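Side-chain contacts in predicted HD superfamily hydrolase (uncultured Thermotogales bacterium, PDB 2PQ7), which binds two iron(III) ions in an HD-type metal centre and is probably a hydrolase, its substrate being unknown: residues T5-M8 / E9-H13; C54-Q57 / K58-A62. All coordinates share one frame; numbering follows the deposited sequence.

Contact 1: T5-M8 / E9-H13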
loop_
_atom_site.group_PDB
_atom_site.type_symbol
_atom_site.label_atom_id
_atom_site.label_comp_id
_atom_site.label_asym_id
_atom_site.label_seq_id
_atom_site.Cartn_x
_atom_site.Cartn_y
_atom_site.Cartn_z
ATOM N N THR A 5 -21.164 18.135 -5.145
ATOM C CA THR A 5 -21.944 19.317 -5.484
ATOM C C THR A 5 -22.363 19.225 -6.939
ATOM O O THR A 5 -23.493 19.513 -7.282
ATOM C CB THR A 5 -21.105 20.595 -5.243
ATOM O OG1 THR A 5 -20.930 20.744 -3.831
ATOM C CG2 THR A 5 -21.765 21.832 -5.800
ATOM N N GLU A 6 -21.417 18.823 -7.775
ATOM C CA GLU A 6 -21.658 18.669 -9.176
ATOM C C GLU A 6 -22.673 17.555 -9.449
ATOM O O GLU A 6 -23.566 17.724 -10.279
ATOM C CB GLU A 6 -20.354 18.420 -9.875
ATOM C CG GLU A 6 -19.552 19.735 -9.950
ATOM C CD GLU A 6 -18.144 19.532 -10.437
ATOM O OE1 GLU A 6 -17.590 18.429 -10.240
ATOM O OE2 GLU A 6 -17.585 20.490 -11.023
ATOM N N LEU A 7 -22.536 16.439 -8.738
ATOM C CA LEU A 7 -23.532 15.352 -8.874
ATOM C C LEU A 7 -24.920 15.822 -8.432
ATOM O O LEU A 7 -25.926 15.504 -9.073
ATOM C CB LEU A 7 -23.072 14.081 -8.124
ATOM C CG LEU A 7 -21.881 13.333 -8.730
ATOM C CD1 LEU A 7 -21.426 12.256 -7.803
ATOM C CD2 LEU A 7 -22.210 12.738 -10.109
HETATM N N MSE A 8 -24.971 16.621 -7.365
HETATM C CA MSE A 8 -26.241 17.133 -6.861
HETATM C C MSE A 8 -26.904 18.137 -7.817
HETATM O O MSE A 8 -28.123 18.317 -7.787
HETATM C CB MSE A 8 -26.091 17.656 -5.423
HETATM C CG MSE A 8 -25.941 16.502 -4.418
HETATM SE SE MSE A 8 -25.711 16.904 -2.493
HETATM C CE MSE A 8 -26.865 18.483 -2.359
ATOM N N GLU A 9 -26.100 18.788 -8.657
ATOM C CA GLU A 9 -26.608 19.649 -9.709
ATOM C C GLU A 9 -27.253 18.864 -10.847
ATOM O O GLU A 9 -28.115 19.407 -11.576
ATOM C CB GLU A 9 -25.464 20.489 -10.297
ATOM C CG GLU A 9 -24.994 21.591 -9.389
ATOM C CD GLU A 9 -23.703 22.253 -9.893
ATOM O OE1 GLU A 9 -23.077 21.753 -10.874
ATOM O OE2 GLU A 9 -23.315 23.276 -9.294
ATOM N N ARG A 10 -26.795 17.622 -11.061
ATOM C CA ARG A 10 -27.291 16.769 -12.152
ATOM C C ARG A 10 -28.283 15.708 -11.791
ATOM O O ARG A 10 -29.039 15.261 -12.638
ATOM C CB ARG A 10 -26.128 16.051 -12.827
ATOM C CG ARG A 10 -25.329 16.942 -13.733
ATOM C CD ARG A 10 -24.108 16.316 -14.322
ATOM N NE ARG A 10 -24.332 15.457 -15.487
ATOM C CZ ARG A 10 -23.382 15.088 -16.325
ATOM N NH1 ARG A 10 -22.130 15.494 -16.156
ATOM N NH2 ARG A 10 -23.681 14.271 -17.334
ATOM N N ILE A 11 -28.303 15.288 -10.534
ATOM C CA ILE A 11 -29.128 14.119 -10.159
ATOM C C ILE A 11 -30.186 14.463 -9.147
ATOM O O ILE A 11 -29.848 14.821 -8.017
ATOM C CB ILE A 11 -28.190 13.013 -9.634
ATOM C CG1 ILE A 11 -27.142 12.706 -10.688
ATOM C CG2 ILE A 11 -29.021 11.770 -9.244
ATOM C CD1 ILE A 11 -26.035 11.964 -10.199
ATOM N N PRO A 12 -31.488 14.327 -9.521
ATOM C CA PRO A 12 -32.527 14.627 -8.568
ATOM C C PRO A 12 -32.443 13.810 -7.320
ATOM O O PRO A 12 -32.135 12.611 -7.375
ATOM C CB PRO A 12 -33.821 14.241 -9.299
ATOM C CG PRO A 12 -33.492 14.247 -10.673
ATOM C CD PRO A 12 -32.073 13.897 -10.812
ATOM N N HIS A 13 -32.732 14.451 -6.214
ATOM C CA HIS A 13 -32.835 13.817 -4.915
ATOM C C HIS A 13 -31.582 13.180 -4.419
ATOM O O HIS A 13 -31.633 12.427 -3.453
ATOM C CB HIS A 13 -33.975 12.796 -4.904
ATOM C CG HIS A 13 -35.292 13.393 -5.231
ATOM N ND1 HIS A 13 -36.018 14.111 -4.312
ATOM C CD2 HIS A 13 -35.969 13.466 -6.400
ATOM C CE1 HIS A 13 -37.121 14.550 -4.892
ATOM N NE2 HIS A 13 -37.120 14.163 -6.153
HETATM O O HOH W 1 -22.848 19.490 -12.287
HETATM O O HOH W 2 -30.114 17.063 -6.641
#
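Thr5 meets Glu9 one helical turn on. Glu9 N donates to Thr5 O at 3.0 Å. The Glu9 chain then folds back over the same carbonyl, with Glu9 CG 3.3 Å from Thr5 O. The CG of Glu9 stands anti to its own carbonyl carbon (chi1 -73°), and the extended chain beyond it runs back towards the start of the helix. The carboxylate reaches Thr5 only loosely, by OE2 near the methyl CG2.

Glu6 comes next and crosses Glu9 at a slant. The two carboxylate planes are turned 57° apart. Glu6 OE2 and Glu9 OE1 stay 5.6 Å from each other, so these like charges do not touch. A water donates to both Glu6 O and Glu9 OE1 and ties the side chain to the backbone. Glu6 O also receives weak bonds from Glu9 N and Arg10 N.

Here, in the closing part of helix 4-10, i to i+4 backbone bonds mix with weak i to i+3 ones. Ile11 N donates to Leu7 O at 2.8 Å, and Arg10 N adds a weak bond to the same oxygen. The side chains of Leu7 and Ile11 lie side by side and point the same way, with Leu7 CD2 3.9 Å from Ile11 CD1. Both are buried. They form the apolar side of this turn: Leu7 packs on helices 14-25 and 35-52, Ile11 on helix 56-65.

At Met8, a selenomethionine, the link is through the backbone. A water donates to Met8 O and to Ile11 O, each at 2.6 Å, and bridges the two carbonyls where the chain leaves the helix.

Contact 2: C54-Q57 / K58-A62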
loop_
_atom_site.group_PDB
_atom_site.type_symbol
_atom_site.label_atom_id
_atom_site.label_comp_id
_atom_site.label_asym_id
_atom_site.label_seq_id
_atom_site.Cartn_x
_atom_site.Cartn_y
_atom_site.Cartn_z
ATOM N N CYS A 54 -23.604 6.841 -21.285
ATOM C CA CYS A 54 -24.784 6.151 -20.786
ATOM C C CYS A 54 -25.516 7.031 -19.787
ATOM O O CYS A 54 -25.116 8.177 -19.563
ATOM C CB CYS A 54 -24.370 4.783 -20.204
ATOM S SG CYS A 54 -23.884 3.621 -21.524
ATOM N N ASP A 55 -26.602 6.538 -19.215
ATOM C CA ASP A 55 -27.433 7.286 -18.293
ATOM C C ASP A 55 -26.782 7.408 -16.906
ATOM O O ASP A 55 -26.808 6.490 -16.089
ATOM C CB ASP A 55 -28.791 6.588 -18.225
ATOM C CG ASP A 55 -29.847 7.397 -17.523
ATOM O OD1 ASP A 55 -29.561 8.075 -16.547
ATOM O OD2 ASP A 55 -31.011 7.288 -17.960
ATOM N N LEU A 56 -26.243 8.586 -16.611
ATOM C CA LEU A 56 -25.565 8.845 -15.356
ATOM C C LEU A 56 -26.490 8.743 -14.139
ATOM O O LEU A 56 -26.084 8.251 -13.088
ATOM C CB LEU A 56 -24.969 10.285 -15.393
ATOM C CG LEU A 56 -24.149 10.737 -14.210
ATOM C CD1 LEU A 56 -22.868 9.890 -14.123
ATOM C CD2 LEU A 56 -23.809 12.245 -14.327
ATOM N N GLN A 57 -27.720 9.262 -14.270
ATOM C CA GLN A 57 -28.668 9.260 -13.176
ATOM C C GLN A 57 -28.930 7.814 -12.700
ATOM O O GLN A 57 -28.892 7.549 -11.507
ATOM C CB GLN A 57 -29.977 9.966 -13.543
ATOM C CG GLN A 57 -29.775 11.459 -13.878
ATOM C CD GLN A 57 -31.062 12.229 -14.010
ATOM O OE1 GLN A 57 -32.156 11.691 -13.840
ATOM N NE2 GLN A 57 -30.937 13.536 -14.277
ATOM N N LYS A 58 -29.243 6.951 -13.659
ATOM C CA LYS A 58 -29.474 5.530 -13.327
ATOM C C LYS A 58 -28.233 4.875 -12.682
ATOM O O LYS A 58 -28.372 4.230 -11.688
ATOM C CB LYS A 58 -29.889 4.741 -14.579
ATOM C CG LYS A 58 -31.303 4.998 -15.095
ATOM C CD LYS A 58 -31.598 4.272 -16.445
ATOM C CE LYS A 58 -32.988 4.574 -16.967
ATOM N NZ LYS A 58 -33.197 4.052 -18.334
ATOM N N ALA A 59 -27.061 5.128 -13.248
ATOM C CA ALA A 59 -25.820 4.541 -12.778
ATOM C C ALA A 59 -25.461 4.952 -11.362
ATOM O O ALA A 59 -25.152 4.136 -10.521
ATOM C CB ALA A 59 -24.736 4.856 -13.763
ATOM N N ILE A 60 -25.563 6.260 -11.093
ATOM C CA ILE A 60 -25.268 6.793 -9.786
ATOM C C ILE A 60 -26.206 6.288 -8.703
ATOM O O ILE A 60 -25.759 5.890 -7.628
ATOM C CB ILE A 60 -25.361 8.342 -9.815
ATOM C CG1 ILE A 60 -24.192 8.889 -10.618
ATOM C CG2 ILE A 60 -25.396 8.955 -8.430
ATOM C CD1 ILE A 60 -22.787 8.558 -10.030
ATOM N N ILE A 61 -27.502 6.363 -9.004
ATOM C CA ILE A 61 -28.524 5.935 -8.056
ATOM C C ILE A 61 -28.404 4.428 -7.793
ATOM O O ILE A 61 -28.454 4.010 -6.637
ATOM C CB ILE A 61 -29.920 6.414 -8.458
ATOM C CG1 ILE A 61 -29.958 7.975 -8.319
ATOM C CG2 ILE A 61 -30.988 5.788 -7.609
ATOM C CD1 ILE A 61 -31.214 8.575 -8.831
ATOM N N ALA A 62 -28.172 3.671 -8.856
ATOM C CA ALA A 62 -28.022 2.252 -8.633
ATOM C C ALA A 62 -26.787 1.947 -7.753
ATOM O O ALA A 62 -26.828 1.125 -6.858
ATOM C CB ALA A 62 -27.864 1.629 -9.923
HETATM O O HOH W 3 -31.476 5.017 -20.001
#
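Asp55 and Lys58 cross at about a right angle at the start of helix 56-65. Asp55 is the N-cap. Its carboxylate has two tasks, one for each oxygen. OD1 accepts from Lys58 N at 3.1 Å, and the bond is almost straight at the hydrogen (175°). The N-H comes to OD1 from above the carboxylate plane, 55° out of it. The other oxygen, OD2, lies against the aliphatic part of Lys58, 3.4 Å from Lys58 CD. The CG of Asp55 is anti to the backbone N (chi1 -169°), which swings the carboxylate over the first turn. The lysine chain is extended beyond CG and carries NZ past OD2.

The salt bridge from Lys58 NZ to Asp55 OD2 is long, 3.9 Å. A water fills in, donating to OD2 and accepting from Lys58 NZ at 2.6 Å. Lys58 NZ also forms a salt bridge with Glu104 OE1 of helix 99-111. Replacing Asp55 by an alanine is likely to leave Lys58 N without its capping acceptor and Lys58 NZ with one negative partner fewer.

Leu56 and Ile60 are set differently, side by side and pointing the same way. Leu56 CD1 is 3.9 Å from Ile60 CG1. Ile60 N bonds to Leu56 O at 2.9 Å, so backbone and side chains pair over one turn. Both side chains face helix 35-52 in the buried interior of the HD domain. Ile61 N bonds to Gln57 O, and CB and CG1 of Ile61 lie beside that carbonyl.

The acidic cap would probably interact favourably with the positive end of the helix dipole as well as with Lys58.

From the N terminus, the chain first makes contact 1, at the end of helix 4-10 and the turn out of it. It then runs through helices 14-25 and 35-52 before contact 2 opens helix 56-65. The two contacts are in series, neither nested nor crossed. Each closes only a local turn. In space they meet, with centres about 11 Å apart. Ile11 CD1 packs on Ile60 CG2 at 3.5 Å, and Arg10 lies against Leu56. Gln57 NE2 approaches Arg10 O at 3.0 Å. The N-terminal helix end is thus fitted against helix 56-65, whose chain leads on to the iron ligands His66 and Asp67.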